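Local coordinates for protein type III restriction-modification enzyme EcoP15I Mod subunit (Escherichia coli, PDB 4ZCF) that methylates the N6 position of one adenine in the asymmetric DNA site 5'-CAGCAG-3' and, together with the Res subunit, supports restriction, at residues A[331-336]-A[354-359]; A[347-352]-A[373-378]. All blocks are in the same frame, centred on the assembly; numbering follows the deposited sequence.

Contact 1: A[331-336]-A[354-359]; sequences YDIIHP and DTMDRL. With nucleotides of chain E.
Met-356 of helix 353-361 meets both Tyr-331 and Ile-333 of the facing loop, crossing each side chain at about a right angle. The phenol end of Tyr-331 lies on the base of the methionine chain, with Tyr-331 OH 3.4 Å from Met-356 CB and Tyr-331 CE1 3.9 Å from Met-356 CG, the latter lying obliquely to the ring. Ile-333 supplies its CD1 methyl, which packs 3.7 Å from Met-356 CG and 3.8 Å from Met-356 SD. The methionine CG stands anti to the backbone N (chi1 -171°), which sets it against the isoleucine, and the bend at chi2 (58°) brings SD beside the same Ile-333 methyl.

What fixes the tyrosine lies one shell out. Its hydroxyl hydrogen-bonds to the carbonyl of Phe-351, just ahead of the helix, and its ring stacks with that of Tyr-349. A leucine in place of this tyrosine would probably leave the Phe-351 carbonyl without its hydroxyl partner, take away the stack on Tyr-349 and uncover the base of Met-356. Beyond the methionine, Ile-365 of strand 365-366 adds further apolar cover.

One residue earlier on the helix, Thr-355 OG1 donates a 2.8 Å hydrogen bond to OP1 of DC13 of chain E. The arrangement is that of a loop packed on a short helix by a buried apolar cluster, with the first turn of that helix set against the DNA backbone, within the DNA-binding part of this adenine methyltransferase.

Contact 2: A[347-352]-A[373-378]; sequences MGYRFP and KIIELK. With nucleotides of chain D; nucleotides of chain E.
Lys-373 NZ is gripped by three oxygens: the carbonyl Ile-374 O at 2.6 Å, Glu-376 OE2 at 2.8 Å in a salt bridge, and OP2 of DC4 of chain D at 3.0 Å. Bends at chi2 (70°) and chi4 (68°) curl the lysine chain back over its own loop. The carbonyl receives NZ in its plane, whereas the carboxylate is met on its anti side, 34° out of plane. The backbone N of Ile-374 adds a longer, nearly straight bond to OP1 of the same phosphate.

Between the segments the packing is apolar. Phe-351 and Leu-377 approach from opposite directions, Phe-351 CE2 lying 3.8 Å from Leu-377 CD1, while Tyr-349 CE1 rests more loosely on Ile-375 CG1. A water in the plane of the Tyr-349 ring joins its hydroxyl to the backbone N of Ile-375.

Arg-350 reaches the base of DG15 of chain E: NH1 donates to N7 at 2.9 Å and NH2 to O6 at 2.7 Å, the bidentate reading of a guanine in the major groove. The carbonyl of His-322 holds its NE. Phe-351 also touches C5' of DC13 of chain E.

The loop 347-352 leads into helix 353-361, whose Leu-359 meets both Phe-351 and Leu-377, and strand 376-380 runs between strands 313-318 and 365-366.

In the fold
Contacts 1 and 2, their centres about 9 Å apart, form one continuous apolar core, and their segments alternate along the chain. The join runs through Ile-333, whose CD1 lies 3.8 Å from Ile-375 CD1 and also packs on the ring of Tyr-349, and is tied by the 2.7 Å bond between Tyr-331 OH and Phe-351 O. Both contacts reach DC13 of chain E, 354-359 and 347-352 meeting the same nucleotide, while contact 2 alone extends to DG15 of chain E and to DC4 of chain D. Their centres lie 48 and 42 Å from that of the chain, in an outlying region; the Arg-350 bonds to the guanine base and the phosphate contacts are consistent with a role in DNA recognition.

Contact 1: A[331-336]-A[354-359]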
ATOM      1  N   TYR A 331      -2.886 -42.163  -1.100  1.00 53.98           N
ATOM      2  CA  TYR A 331      -2.500 -43.141  -0.078  1.00 53.57           C
ATOM      3  C   TYR A 331      -3.758 -43.771   0.533  1.00 56.58           C
ATOM      4  O   TYR A 331      -4.857 -43.285   0.281  1.00 55.89           O
ATOM      5  CB  TYR A 331      -1.566 -42.526   1.005  1.00 54.38           C
ATOM      6  CG  TYR A 331      -2.103 -41.264   1.640  1.00 55.74           C
ATOM      7  CD1 TYR A 331      -3.027 -41.321   2.677  1.00 57.06           C
ATOM      8  CD2 TYR A 331      -1.696 -40.007   1.195  1.00 56.30           C
ATOM      9  CE1 TYR A 331      -3.553 -40.161   3.239  1.00 56.72           C
ATOM     10  CE2 TYR A 331      -2.222 -38.842   1.747  1.00 56.25           C
ATOM     11  CZ  TYR A 331      -3.162 -38.924   2.759  1.00 57.13           C
ATOM     12  OH  TYR A 331      -3.678 -37.792   3.329  1.00 51.97           O
ATOM     13  N   ASP A 332      -3.598 -44.838   1.321  1.00 53.21           N
ATOM     14  CA  ASP A 332      -4.719 -45.536   1.937  1.00 53.76           C
ATOM     15  C   ASP A 332      -4.978 -45.093   3.369  1.00 56.53           C
ATOM     16  O   ASP A 332      -4.065 -45.123   4.202  1.00 55.40           O
ATOM     17  CB  ASP A 332      -4.508 -47.074   1.915  1.00 56.34           C
ATOM     18  CG  ASP A 332      -4.625 -47.794   0.577  1.00 73.26           C
ATOM     19  OD1 ASP A 332      -4.894 -47.122  -0.446  1.00 75.73           O
ATOM     20  OD2 ASP A 332      -4.439 -49.030   0.555  1.00 80.89           O
ATOM     21  N   ILE A 333      -6.246 -44.738   3.665  1.00 52.10           N
ATOM     22  CA  ILE A 333      -6.697 -44.404   5.018  1.00 51.88           C
ATOM     23  C   ILE A 333      -7.601 -45.574   5.417  1.00 59.11           C
ATOM     24  O   ILE A 333      -8.622 -45.817   4.768  1.00 59.16           O
ATOM     25  CB  ILE A 333      -7.368 -43.004   5.133  1.00 53.96           C
ATOM     26  CG1 ILE A 333      -6.375 -41.892   4.673  1.00 53.58           C
ATOM     27  CG2 ILE A 333      -7.869 -42.764   6.563  1.00 52.87           C
ATOM     28  CD1 ILE A 333      -6.911 -40.630   4.435  1.00 49.82           C
ATOM     29  N   ILE A 334      -7.167 -46.355   6.421  1.00 56.69           N
ATOM     30  CA  ILE A 334      -7.880 -47.554   6.836  1.00 55.95           C
ATOM     31  C   ILE A 334      -9.049 -47.290   7.739  1.00 59.64           C
ATOM     32  O   ILE A 334      -8.920 -46.594   8.748  1.00 58.06           O
ATOM     33  CB  ILE A 334      -6.923 -48.723   7.251  1.00 58.90           C
ATOM     34  CG1 ILE A 334      -6.608 -49.646   6.042  1.00 58.43           C
ATOM     35  CG2 ILE A 334      -7.442 -49.555   8.449  1.00 60.09           C
ATOM     36  CD1 ILE A 334      -5.660 -49.084   4.975  1.00 59.85           C
ATOM     37  N   HIS A 335     -10.213 -47.817   7.329  1.00 57.76           N
ATOM     38  CA  HIS A 335     -11.460 -47.736   8.075  1.00 58.01           C
ATOM     39  C   HIS A 335     -11.287 -48.537   9.395  1.00 61.95           C
ATOM     40  O   HIS A 335     -10.715 -49.628   9.367  1.00 60.65           O
ATOM     41  CB  HIS A 335     -12.621 -48.262   7.217  1.00 59.18           C
ATOM     42  CG  HIS A 335     -13.957 -47.938   7.795  1.00 63.20           C
ATOM     43  ND1 HIS A 335     -14.598 -48.808   8.667  1.00 65.12           N
ATOM     44  CD2 HIS A 335     -14.705 -46.818   7.663  1.00 65.36           C
ATOM     45  CE1 HIS A 335     -15.713 -48.195   9.021  1.00 64.73           C
ATOM     46  NE2 HIS A 335     -15.825 -46.997   8.437  1.00 65.18           N
ATOM     47  N   PRO A 336     -11.668 -47.986  10.571  1.00 60.22           N
ATOM     48  CA  PRO A 336     -11.419 -48.709  11.833  1.00 60.48           C
ATOM     49  C   PRO A 336     -12.243 -49.968  12.087  1.00 66.30           C
ATOM     50  O   PRO A 336     -11.878 -50.727  12.980  1.00 66.45           O
ATOM     51  CB  PRO A 336     -11.676 -47.651  12.916  1.00 61.87           C
ATOM     52  CG  PRO A 336     -11.879 -46.373  12.210  1.00 65.71           C
ATOM     53  CD  PRO A 336     -12.320 -46.690  10.828  1.00 61.39           C
ATOM     54  N   ASP A 354       1.987 -38.061   6.397  1.00 49.55           N
ATOM     55  CA  ASP A 354       2.613 -37.581   7.621  1.00 49.22           C
ATOM     56  C   ASP A 354       1.624 -36.737   8.440  1.00 52.83           C
ATOM     57  O   ASP A 354       1.489 -36.977   9.641  1.00 52.23           O
ATOM     58  CB  ASP A 354       3.860 -36.767   7.274  1.00 50.04           C
ATOM     59  N   THR A 355       0.902 -35.779   7.783  1.00 48.99           N
ATOM     60  CA  THR A 355      -0.118 -34.936   8.438  1.00 47.47           C
ATOM     61  C   THR A 355      -1.383 -35.733   8.704  1.00 51.01           C
ATOM     62  O   THR A 355      -2.010 -35.541   9.750  1.00 50.68           O
ATOM     63  CB  THR A 355      -0.421 -33.682   7.635  1.00 49.38           C
ATOM     64  OG1 THR A 355       0.813 -33.039   7.312  1.00 45.25           O
ATOM     65  CG2 THR A 355      -1.360 -32.711   8.390  1.00 46.71           C
ATOM     66  N   MET A 356      -1.766 -36.619   7.768  1.00 47.95           N
ATOM     67  CA  MET A 356      -2.938 -37.454   7.961  1.00 48.98           C
ATOM     68  C   MET A 356      -2.782 -38.318   9.241  1.00 56.87           C
ATOM     69  O   MET A 356      -3.639 -38.260  10.125  1.00 57.81           O
ATOM     70  CB  MET A 356      -3.239 -38.301   6.712  1.00 50.87           C
ATOM     71  CG  MET A 356      -4.579 -39.020   6.777  1.00 53.72           C
ATOM     72  SD  MET A 356      -6.035 -37.933   7.009  1.00 56.92           S
ATOM     73  CE  MET A 356      -6.386 -38.291   8.506  1.00 53.05           C
ATOM     74  N   ASP A 357      -1.648 -39.029   9.377  1.00 53.92           N
ATOM     75  CA  ASP A 357      -1.342 -39.867  10.532  1.00 54.14           C
ATOM     76  C   ASP A 357      -1.453 -39.139  11.870  1.00 57.90           C
ATOM     77  O   ASP A 357      -1.881 -39.734  12.870  1.00 59.81           O
ATOM     78  CB  ASP A 357       0.050 -40.489  10.362  1.00 56.59           C
ATOM     79  CG  ASP A 357       0.083 -41.683   9.424  1.00 66.29           C
ATOM     80  OD1 ASP A 357      -0.966 -42.363   9.282  1.00 65.53           O
ATOM     81  OD2 ASP A 357       1.162 -41.960   8.861  1.00 73.68           O
ATOM     82  N   ARG A 358      -1.092 -37.848  11.875  1.00 51.75           N
ATOM     83  CA  ARG A 358      -1.153 -36.951  13.026  1.00 50.84           C
ATOM     84  C   ARG A 358      -2.626 -36.612  13.354  1.00 54.40           C
ATOM     85  O   ARG A 358      -2.986 -36.560  14.530  1.00 54.17           O
ATOM     86  CB  ARG A 358      -0.331 -35.694  12.713  1.00 51.33           C
ATOM     87  CG  ARG A 358      -0.224 -34.674  13.841  1.00 66.73           C
ATOM     88  CD  ARG A 358       0.616 -33.453  13.454  1.00 79.75           C
ATOM     89  NE  ARG A 358       0.081 -32.697  12.313  1.00 89.90           N
ATOM     90  CZ  ARG A 358      -0.916 -31.813  12.379  1.00103.94           C
ATOM     91  NH1 ARG A 358      -1.536 -31.584  13.532  1.00 87.12           N
ATOM     92  NH2 ARG A 358      -1.313 -31.170  11.290  1.00 92.69           N
ATOM     93  N   LEU A 359      -3.467 -36.390  12.312  1.00 50.06           N
ATOM     94  CA  LEU A 359      -4.897 -36.096  12.452  1.00 48.99           C
ATOM     95  C   LEU A 359      -5.640 -37.321  12.992  1.00 56.84           C
ATOM     96  O   LEU A 359      -6.596 -37.163  13.760  1.00 57.11           O
ATOM     97  CB  LEU A 359      -5.528 -35.637  11.108  1.00 47.68           C
ATOM     98  CG  LEU A 359      -5.048 -34.301  10.476  1.00 49.05           C
ATOM     99  CD1 LEU A 359      -5.625 -34.117   9.100  1.00 46.91           C
ATOM    100  CD2 LEU A 359      -5.415 -33.109  11.331  1.00 49.94           C
TER
ATOM    101  P    DC E  13      -0.158 -29.806   5.319  1.00 47.27           P
ATOM    102  OP1  DC E  13       0.764 -30.469   6.264  1.00 48.30           O
ATOM    103  OP2  DC E  13      -1.043 -30.650   4.480  1.00 48.42           O
ATOM    104  O5'  DC E  13      -1.117 -28.859   6.154  1.00 46.46           O
ATOM    105  C5'  DC E  13      -2.486 -28.899   5.632  1.00 44.42           C
ATOM    106  C4'  DC E  13      -2.789 -27.833   4.581  1.00 40.90           C
ATOM    107  O4'  DC E  13      -2.323 -28.069   3.223  1.00 39.67           O
ATOM    108  C3'  DC E  13      -4.240 -27.598   4.281  1.00 39.25           C
ATOM    109  O3'  DC E  13      -4.904 -27.238   5.492  1.00 38.69           O
ATOM    110  C2'  DC E  13      -4.002 -26.438   3.321  1.00 38.55           C
ATOM    111  C1'  DC E  13      -2.815 -26.941   2.499  1.00 37.51           C
ATOM    112  N1   DC E  13      -3.101 -27.128   1.009  1.00 34.63           N
ATOM    113  C2   DC E  13      -3.533 -26.033   0.212  1.00 33.43           C
ATOM    114  O2   DC E  13      -3.643 -24.898   0.695  1.00 33.57           O
ATOM    115  N3   DC E  13      -3.740 -26.214  -1.127  1.00 32.18           N
ATOM    116  C4   DC E  13      -3.565 -27.415  -1.692  1.00 30.63           C
ATOM    117  N4   DC E  13      -3.779 -27.517  -3.013  1.00 29.35           N
ATOM    118  C5   DC E  13      -3.135 -28.536  -0.917  1.00 31.22           C
ATOM    119  C6   DC E  13      -2.932 -28.359   0.406  1.00 32.88           C
TER

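Contact 2: A[347-352]-A[373-378]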
ATOM      1  N   MET A 347      -9.726 -36.056  -6.662  1.00 44.27           N
ATOM      2  CA  MET A 347      -8.427 -35.396  -6.871  1.00 43.51           C
ATOM      3  C   MET A 347      -7.383 -35.828  -5.844  1.00 44.97           C
ATOM      4  O   MET A 347      -6.271 -35.286  -5.819  1.00 44.52           O
ATOM      5  CB  MET A 347      -8.595 -33.859  -6.842  1.00 46.28           C
ATOM      6  CG  MET A 347      -9.532 -33.301  -7.885  1.00 50.39           C
ATOM      7  SD  MET A 347      -9.059 -33.769  -9.565  1.00 55.61           S
ATOM      8  CE  MET A 347     -10.266 -32.870 -10.455  1.00 52.38           C
ATOM      9  N   GLY A 348      -7.731 -36.827  -5.042  1.00 40.99           N
ATOM     10  CA  GLY A 348      -6.871 -37.337  -3.981  1.00 40.74           C
ATOM     11  C   GLY A 348      -6.941 -36.414  -2.783  1.00 44.52           C
ATOM     12  O   GLY A 348      -7.734 -35.469  -2.785  1.00 44.14           O
ATOM     13  N   TYR A 349      -6.080 -36.637  -1.783  1.00 41.63           N
ATOM     14  CA  TYR A 349      -6.033 -35.831  -0.556  1.00 42.04           C
ATOM     15  C   TYR A 349      -5.272 -34.510  -0.681  1.00 42.18           C
ATOM     16  O   TYR A 349      -4.526 -34.336  -1.643  1.00 40.30           O
ATOM     17  CB  TYR A 349      -5.507 -36.668   0.626  1.00 44.71           C
ATOM     18  CG  TYR A 349      -6.329 -37.914   0.878  1.00 48.83           C
ATOM     19  CD1 TYR A 349      -7.597 -37.835   1.448  1.00 50.65           C
ATOM     20  CD2 TYR A 349      -5.852 -39.171   0.521  1.00 50.39           C
ATOM     21  CE1 TYR A 349      -8.364 -38.976   1.673  1.00 51.39           C
ATOM     22  CE2 TYR A 349      -6.604 -40.323   0.756  1.00 51.77           C
ATOM     23  CZ  TYR A 349      -7.867 -40.218   1.316  1.00 58.81           C
ATOM     24  OH  TYR A 349      -8.604 -41.350   1.564  1.00 59.32           O
ATOM     25  N   ARG A 350      -5.514 -33.566   0.278  1.00 37.66           N
ATOM     26  CA  ARG A 350      -4.836 -32.258   0.410  1.00 38.07           C
ATOM     27  C   ARG A 350      -3.706 -32.343   1.456  1.00 44.92           C
ATOM     28  O   ARG A 350      -2.873 -31.431   1.542  1.00 45.35           O
ATOM     29  CB  ARG A 350      -5.824 -31.137   0.826  1.00 37.21           C
ATOM     30  CG  ARG A 350      -6.394 -31.265   2.264  1.00 37.04           C
ATOM     31  CD  ARG A 350      -7.341 -30.159   2.641  1.00 38.61           C
ATOM     32  NE  ARG A 350      -8.427 -30.025   1.669  1.00 46.32           N
ATOM     33  CZ  ARG A 350      -9.373 -29.095   1.713  1.00 51.56           C
ATOM     34  NH1 ARG A 350      -9.378 -28.186   2.683  1.00 33.46           N
ATOM     35  NH2 ARG A 350     -10.304 -29.046   0.773  1.00 29.06           N
ATOM     36  N   PHE A 351      -3.737 -33.409   2.291  1.00 42.31           N
ATOM     37  CA  PHE A 351      -2.789 -33.657   3.371  1.00 42.17           C
ATOM     38  C   PHE A 351      -1.781 -34.710   2.992  1.00 49.13           C
ATOM     39  O   PHE A 351      -2.200 -35.732   2.451  1.00 49.90           O
ATOM     40  CB  PHE A 351      -3.513 -34.157   4.638  1.00 43.00           C
ATOM     41  CG  PHE A 351      -4.547 -33.227   5.211  1.00 43.69           C
ATOM     42  CD1 PHE A 351      -4.168 -32.110   5.955  1.00 45.34           C
ATOM     43  CD2 PHE A 351      -5.904 -33.477   5.033  1.00 44.84           C
ATOM     44  CE1 PHE A 351      -5.128 -31.238   6.475  1.00 45.25           C
ATOM     45  CE2 PHE A 351      -6.865 -32.613   5.574  1.00 47.39           C
ATOM     46  CZ  PHE A 351      -6.465 -31.497   6.289  1.00 44.91           C
ATOM     47  N   PRO A 352      -0.472 -34.544   3.332  1.00 46.42           N
ATOM     48  CA  PRO A 352       0.491 -35.644   3.117  1.00 46.07           C
ATOM     49  C   PRO A 352       0.215 -36.723   4.173  1.00 50.41           C
ATOM     50  O   PRO A 352      -0.304 -36.383   5.233  1.00 50.08           O
ATOM     51  CB  PRO A 352       1.854 -34.980   3.395  1.00 47.61           C
ATOM     52  CG  PRO A 352       1.600 -33.512   3.521  1.00 51.77           C
ATOM     53  CD  PRO A 352       0.182 -33.396   3.989  1.00 47.79           C
ATOM     54  N   LYS A 373     -17.444 -44.219   2.153  1.00 46.68           N
ATOM     55  CA  LYS A 373     -17.640 -42.811   2.509  1.00 44.62           C
ATOM     56  C   LYS A 373     -16.266 -42.092   2.679  1.00 45.94           C
ATOM     57  O   LYS A 373     -15.402 -42.584   3.414  1.00 43.62           O
ATOM     58  CB  LYS A 373     -18.489 -42.735   3.807  1.00 45.92           C
ATOM     59  CG  LYS A 373     -18.698 -41.363   4.456  1.00 42.47           C
ATOM     60  CD  LYS A 373     -19.607 -40.436   3.657  1.00 44.82           C
ATOM     61  CE  LYS A 373     -19.603 -39.034   4.228  1.00 53.79           C
ATOM     62  NZ  LYS A 373     -18.290 -38.320   4.063  1.00 51.73           N
ATOM     63  N   ILE A 374     -16.074 -40.937   1.980  1.00 41.29           N
ATOM     64  CA  ILE A 374     -14.852 -40.134   2.092  1.00 40.20           C
ATOM     65  C   ILE A 374     -14.828 -39.584   3.501  1.00 46.76           C
ATOM     66  O   ILE A 374     -15.890 -39.229   4.023  1.00 47.13           O
ATOM     67  CB  ILE A 374     -14.763 -38.990   1.044  1.00 42.12           C
ATOM     68  CG1 ILE A 374     -14.914 -39.503  -0.416  1.00 42.05           C
ATOM     69  CG2 ILE A 374     -13.484 -38.165   1.214  1.00 40.97           C
ATOM     70  CD1 ILE A 374     -15.157 -38.325  -1.497  1.00 38.73           C
ATOM     71  N   ILE A 375     -13.630 -39.552   4.134  1.00 44.52           N
ATOM     72  CA  ILE A 375     -13.450 -39.042   5.498  1.00 44.41           C
ATOM     73  C   ILE A 375     -13.772 -37.551   5.645  1.00 47.69           C
ATOM     74  O   ILE A 375     -13.702 -36.770   4.685  1.00 47.41           O
ATOM     75  CB  ILE A 375     -12.058 -39.377   6.108  1.00 47.71           C
ATOM     76  CG1 ILE A 375     -10.887 -38.921   5.212  1.00 47.18           C
ATOM     77  CG2 ILE A 375     -11.958 -40.829   6.509  1.00 49.69           C
ATOM     78  CD1 ILE A 375      -9.693 -38.547   5.982  1.00 47.26           C
ATOM     79  N   GLU A 376     -14.085 -37.164   6.876  1.00 43.05           N
ATOM     80  CA  GLU A 376     -14.379 -35.787   7.228  1.00 42.05           C
ATOM     81  C   GLU A 376     -13.514 -35.406   8.424  1.00 45.80           C
ATOM     82  O   GLU A 376     -12.945 -36.276   9.096  1.00 43.03           O
ATOM     83  CB  GLU A 376     -15.878 -35.625   7.566  1.00 43.00           C
ATOM     84  CG  GLU A 376     -16.812 -35.923   6.406  1.00 48.68           C
ATOM     85  CD  GLU A 376     -18.301 -35.918   6.705  1.00 68.15           C
ATOM     86  OE1 GLU A 376     -18.686 -35.604   7.857  1.00 53.80           O
ATOM     87  OE2 GLU A 376     -19.086 -36.227   5.779  1.00 58.16           O
ATOM     88  N   LEU A 377     -13.432 -34.098   8.685  1.00 44.74           N
ATOM     89  CA  LEU A 377     -12.711 -33.530   9.820  1.00 45.23           C
ATOM     90  C   LEU A 377     -13.686 -32.972  10.865  1.00 48.18           C
ATOM     91  O   LEU A 377     -14.600 -32.214  10.529  1.00 48.44           O
ATOM     92  CB  LEU A 377     -11.773 -32.424   9.340  1.00 45.50           C
ATOM     93  CG  LEU A 377     -10.475 -32.887   8.749  1.00 51.35           C
ATOM     94  CD1 LEU A 377     -10.041 -31.963   7.629  1.00 51.69           C
ATOM     95  CD2 LEU A 377      -9.401 -32.977   9.830  1.00 55.13           C
ATOM     96  N   LYS A 378     -13.508 -33.359  12.122  1.00 43.66           N
ATOM     97  CA  LYS A 378     -14.353 -32.865  13.206  1.00 42.56           C
ATOM     98  C   LYS A 378     -13.903 -31.443  13.543  1.00 46.36           C
ATOM     99  O   LYS A 378     -12.731 -31.191  13.883  1.00 44.59           O
ATOM    100  CB  LYS A 378     -14.285 -33.807  14.413  1.00 43.84           C
ATOM    101  CG  LYS A 378     -15.366 -33.585  15.447  1.00 42.61           C
ATOM    102  CD  LYS A 378     -15.408 -34.752  16.375  1.00 40.36           C
ATOM    103  CE  LYS A 378     -16.104 -34.452  17.670  1.00 47.50           C
ATOM    104  NZ  LYS A 378     -16.263 -35.679  18.518  1.00 57.71           N
TER
ATOM    105  P    DC D   4     -18.898 -38.693   0.054  1.00 47.33           P
ATOM    106  OP1  DC D   4     -18.692 -40.159   0.136  1.00 49.83           O
ATOM    107  OP2  DC D   4     -18.335 -37.835   1.120  1.00 47.38           O
ATOM    108  O5'  DC D   4     -18.444 -38.154  -1.390  1.00 43.86           O
ATOM    109  C5'  DC D   4     -19.377 -38.168  -2.448  1.00 41.95           C
ATOM    110  C4'  DC D   4     -19.109 -37.162  -3.548  1.00 41.38           C
ATOM    111  O4'  DC D   4     -19.814 -35.920  -3.317  1.00 40.58           O
ATOM    112  C3'  DC D   4     -17.672 -36.808  -3.895  1.00 41.45           C
ATOM    113  O3'  DC D   4     -17.503 -36.832  -5.333  1.00 42.48           O
ATOM    114  C2'  DC D   4     -17.531 -35.413  -3.284  1.00 39.88           C
ATOM    115  C1'  DC D   4     -18.926 -34.818  -3.443  1.00 38.37           C
ATOM    116  N1   DC D   4     -19.334 -33.812  -2.394  1.00 34.97           N
ATOM    117  C2   DC D   4     -20.109 -32.698  -2.746  1.00 33.18           C
ATOM    118  O2   DC D   4     -20.344 -32.467  -3.933  1.00 33.21           O
ATOM    119  N3   DC D   4     -20.514 -31.842  -1.769  1.00 32.02           N
ATOM    120  C4   DC D   4     -20.166 -32.037  -0.492  1.00 31.59           C
ATOM    121  N4   DC D   4     -20.572 -31.150   0.425  1.00 30.46           N
ATOM    122  C5   DC D   4     -19.431 -33.193  -0.096  1.00 32.58           C
ATOM    123  C6   DC D   4     -19.043 -34.030  -1.067  1.00 33.68           C
TER
ATOM    124  P    DC E  13      -0.158 -29.806   5.319  1.00 47.27           P
ATOM    125  OP1  DC E  13       0.764 -30.469   6.264  1.00 48.30           O
ATOM    126  OP2  DC E  13      -1.043 -30.650   4.480  1.00 48.42           O
ATOM    127  O5'  DC E  13      -1.117 -28.859   6.154  1.00 46.46           O
ATOM    128  C5'  DC E  13      -2.486 -28.899   5.632  1.00 44.42           C
ATOM    129  C4'  DC E  13      -2.789 -27.833   4.581  1.00 40.90           C
ATOM    130  O4'  DC E  13      -2.323 -28.069   3.223  1.00 39.67           O
ATOM    131  C3'  DC E  13      -4.240 -27.598   4.281  1.00 39.25           C
ATOM    132  O3'  DC E  13      -4.904 -27.238   5.492  1.00 38.69           O
ATOM    133  C2'  DC E  13      -4.002 -26.438   3.321  1.00 38.55           C
ATOM    134  C1'  DC E  13      -2.815 -26.941   2.499  1.00 37.51           C
ATOM    135  N1   DC E  13      -3.101 -27.128   1.009  1.00 34.63           N
ATOM    136  C2   DC E  13      -3.533 -26.033   0.212  1.00 33.43           C
ATOM    137  O2   DC E  13      -3.643 -24.898   0.695  1.00 33.57           O
ATOM    138  N3   DC E  13      -3.740 -26.214  -1.127  1.00 32.18           N
ATOM    139  C4   DC E  13      -3.565 -27.415  -1.692  1.00 30.63           C
ATOM    140  N4   DC E  13      -3.779 -27.517  -3.013  1.00 29.35           N
ATOM    141  C5   DC E  13      -3.135 -28.536  -0.917  1.00 31.22           C
ATOM    142  C6   DC E  13      -2.932 -28.359   0.406  1.00 32.88           C
ATOM    143  P    DG E  15      -9.498 -22.903   8.132  1.00 39.42           P
ATOM    144  OP1  DG E  15      -9.238 -21.574   8.732  1.00 39.44           O
ATOM    145  OP2  DG E  15      -8.862 -24.120   8.699  1.00 41.34           O
ATOM    146  O5'  DG E  15     -11.069 -23.224   7.991  1.00 37.33           O
ATOM    147  C5'  DG E  15     -12.006 -22.155   7.768  1.00 35.74           C
ATOM    148  C4'  DG E  15     -13.243 -22.559   6.974  1.00 34.29           C
ATOM    149  O4'  DG E  15     -12.880 -22.929   5.616  1.00 32.44           O
ATOM    150  C3'  DG E  15     -14.118 -23.701   7.533  1.00 33.86           C
ATOM    151  O3'  DG E  15     -15.492 -23.418   7.271  1.00 36.05           O
ATOM    152  C2'  DG E  15     -13.704 -24.883   6.668  1.00 32.00           C
ATOM    153  C1'  DG E  15     -13.543 -24.146   5.334  1.00 31.12           C
ATOM    154  N9   DG E  15     -12.866 -24.903   4.306  1.00 29.34           N
ATOM    155  C8   DG E  15     -12.036 -25.983   4.514  1.00 28.56           C
ATOM    156  N7   DG E  15     -11.531 -26.436   3.408  1.00 29.63           N
ATOM    157  C5   DG E  15     -12.145 -25.679   2.399  1.00 29.35           C
ATOM    158  C6   DG E  15     -11.969 -25.721   0.993  1.00 28.88           C
ATOM    159  O6   DG E  15     -11.319 -26.582   0.366  1.00 29.85           O
ATOM    160  N1   DG E  15     -12.700 -24.724   0.318  1.00 26.99           N
ATOM    161  C2   DG E  15     -13.471 -23.771   0.951  1.00 27.77           C
ATOM    162  N2   DG E  15     -14.125 -22.890   0.179  1.00 27.77           N
ATOM    163  N3   DG E  15     -13.601 -23.690   2.273  1.00 28.38           N
ATOM    164  C4   DG E  15     -12.942 -24.689   2.938  1.00 29.01           C
TER
HETATM  165  O   HOH W   1     -11.291 -40.941   2.363  1.00 34.48           O